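Local coordinates for protein alpha-galactosidase (Lactobacillus brevis, PDB 3MI6) that probably releases terminal, non-reducing alpha-D-galactose residues from alpha-D-galactosides by hydrolysis, acting on galactose oligosaccharides, galactomannans and galactolipids, at residues Met234-Arg237 / Pro238-Asp242. Numbering follows the deposited sequence.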
HETATM    1  N   MSE D 234      11.540 -12.046  12.387  1.00 30.05           N
HETATM    2  CA  MSE D 234      11.296 -12.894  11.226  1.00 27.52           C
HETATM    3  C   MSE D 234      11.622 -12.167   9.945  1.00 29.92           C
HETATM    4  O   MSE D 234      11.553 -10.931   9.892  1.00 30.10           O
HETATM    5  CB  MSE D 234       9.853 -13.365  11.198  1.00 28.50           C
HETATM    6  CG  MSE D 234       9.481 -14.165  12.421  1.00 32.38           C
HETATM    7 SE   MSE D 234       7.675 -14.903  12.408  1.00 52.16          SE
HETATM    8  CE  MSE D 234       6.699 -13.215  12.464  1.00 35.64           C
ATOM      9  N   LEU D 235      12.025 -12.931   8.928  1.00 28.73           N
ATOM     10  CA  LEU D 235      12.066 -12.420   7.563  1.00 28.00           C
ATOM     11  C   LEU D 235      11.018 -13.169   6.768  1.00 30.11           C
ATOM     12  O   LEU D 235      11.197 -14.357   6.471  1.00 30.93           O
ATOM     13  CB  LEU D 235      13.417 -12.659   6.906  1.00 28.45           C
ATOM     14  CG  LEU D 235      14.617 -11.747   7.138  1.00 30.97           C
ATOM     15  CD1 LEU D 235      15.605 -11.984   6.009  1.00 27.76           C
ATOM     16  CD2 LEU D 235      14.198 -10.296   7.176  1.00 30.39           C
ATOM     17  N   ALA D 236       9.920 -12.500   6.432  1.00 28.74           N
ATOM     18  CA  ALA D 236       8.883 -13.159   5.654  1.00 27.60           C
ATOM     19  C   ALA D 236       8.940 -12.719   4.199  1.00 29.57           C
ATOM     20  O   ALA D 236       9.295 -11.575   3.898  1.00 31.04           O
ATOM     21  CB  ALA D 236       7.520 -12.875   6.244  1.00 27.87           C
ATOM     22  N   ARG D 237       8.617 -13.634   3.292  1.00 29.41           N
ATOM     23  CA  ARG D 237       8.347 -13.236   1.928  1.00 28.78           C
ATOM     24  C   ARG D 237       7.098 -12.365   2.026  1.00 30.62           C
ATOM     25  O   ARG D 237       6.341 -12.487   3.003  1.00 29.04           O
ATOM     26  CB  ARG D 237       8.116 -14.466   1.065  1.00 27.94           C
ATOM     27  CG  ARG D 237       9.384 -15.253   0.775  1.00 29.44           C
ATOM     28  CD  ARG D 237      10.363 -14.434  -0.059  1.00 28.64           C
ATOM     29  NE  ARG D 237      11.408 -15.259  -0.657  1.00 29.44           N
ATOM     30  CZ  ARG D 237      12.493 -14.773  -1.253  1.00 30.10           C
ATOM     31  NH1 ARG D 237      12.688 -13.462  -1.314  1.00 28.83           N
ATOM     32  NH2 ARG D 237      13.391 -15.602  -1.773  1.00 31.30           N
ATOM     33  N   PRO D 238       6.886 -11.471   1.038  1.00 32.32           N
ATOM     34  CA  PRO D 238       5.838 -10.431   1.103  1.00 32.06           C
ATOM     35  C   PRO D 238       4.425 -10.965   1.294  1.00 31.71           C
ATOM     36  O   PRO D 238       3.605 -10.254   1.870  1.00 33.42           O
ATOM     37  CB  PRO D 238       5.949  -9.736  -0.253  1.00 30.06           C
ATOM     38  CG  PRO D 238       7.389  -9.944  -0.648  1.00 30.93           C
ATOM     39  CD  PRO D 238       7.716 -11.338  -0.173  1.00 30.71           C
ATOM     40  N   GLN D 239       4.149 -12.184   0.838  1.00 30.94           N
ATOM     41  CA  GLN D 239       2.807 -12.748   0.929  1.00 31.42           C
ATOM     42  C   GLN D 239       2.663 -13.823   1.980  1.00 29.51           C
ATOM     43  O   GLN D 239       1.602 -14.409   2.134  1.00 30.20           O
ATOM     44  CB  GLN D 239       2.355 -13.302  -0.418  1.00 31.36           C
ATOM     45  CG  GLN D 239       1.525 -12.322  -1.199  1.00 34.48           C
ATOM     46  CD  GLN D 239       2.361 -11.209  -1.800  1.00 39.43           C
ATOM     47  OE1 GLN D 239       1.999 -10.028  -1.698  1.00 41.66           O
ATOM     48  NE2 GLN D 239       3.491 -11.577  -2.437  1.00 32.67           N
ATOM     49  N   THR D 240       3.739 -14.104   2.687  1.00 29.63           N
ATOM     50  CA  THR D 240       3.652 -15.022   3.804  1.00 31.45           C
ATOM     51  C   THR D 240       2.706 -14.517   4.900  1.00 28.86           C
ATOM     52  O   THR D 240       2.672 -13.331   5.219  1.00 25.55           O
ATOM     53  CB  THR D 240       5.021 -15.274   4.399  1.00 29.87           C
ATOM     54  OG1 THR D 240       5.838 -15.884   3.404  1.00 31.19           O
ATOM     55  CG2 THR D 240       4.908 -16.201   5.602  1.00 29.75           C
ATOM     56  N   THR D 241       1.941 -15.452   5.451  1.00 28.08           N
ATOM     57  CA  THR D 241       0.993 -15.188   6.512  1.00 28.43           C
ATOM     58  C   THR D 241       1.127 -16.266   7.593  1.00 30.82           C
ATOM     59  O   THR D 241       2.080 -17.044   7.601  1.00 33.64           O
ATOM     60  CB  THR D 241      -0.445 -15.218   5.976  1.00 28.18           C
ATOM     61  OG1 THR D 241      -0.763 -16.550   5.571  1.00 36.16           O
ATOM     62  CG2 THR D 241      -0.597 -14.315   4.789  1.00 27.30           C
ATOM     63  N   ASP D 242       0.168 -16.319   8.504  1.00 30.05           N
ATOM     64  CA  ASP D 242       0.193 -17.319   9.548  1.00 29.14           C
ATOM     65  C   ASP D 242      -0.226 -18.653   8.989  1.00 32.89           C
ATOM     66  O   ASP D 242      -0.003 -19.688   9.626  1.00 33.84           O
ATOM     67  CB  ASP D 242      -0.723 -16.926  10.696  1.00 27.45           C
ATOM     68  CG  ASP D 242      -0.044 -16.006  11.679  1.00 32.19           C
ATOM     69  OD1 ASP D 242       1.100 -16.305  12.089  1.00 33.19           O
ATOM     70  OD2 ASP D 242      -0.646 -14.979  12.049  1.00 33.89           O
TER
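Arg237 and Thr240 close a type I beta turn where strand 233-236 gives way to the loop leading to strand 247-252. The evidence is the Thr240 N to Arg237 O hydrogen bond of 3.1 Å, with an N-H...O angle of 150°, together with the backbone torsions of the corner residues Pro238 and Gln239, both in the type I range. Pro238 fits the first corner because its ring already confines phi to this region, here -58°.

Thr240 points back toward the strand end: its CB lies 3.9 Å from Ala236 CB, the alanine methyl meeting the threonine methine, both residues buried. With chi1 at -62°, OG1 sits beside the backbone N and anti to the carbonyl carbon, which brings it to 3.6 Å from Arg237 CB. That hydroxyl is hydrogen-bonded to the backbone O of Ala246, just before strand 247-252. Arg237 runs side by side with Pro238, CD to CD at 4.1 Å, while its guanidinium leads away to a salt bridge with Asp188 and a hydrogen bond to Asn190 O.

Within the N-terminal beta-sheet domain, one backbone hydrogen bond thus joins the two segments, beside a small apolar contact; Arg237 has a further backbone bond with Ala246, and the polar ends of Arg237 and Thr240 tie the turn to neighbouring loops.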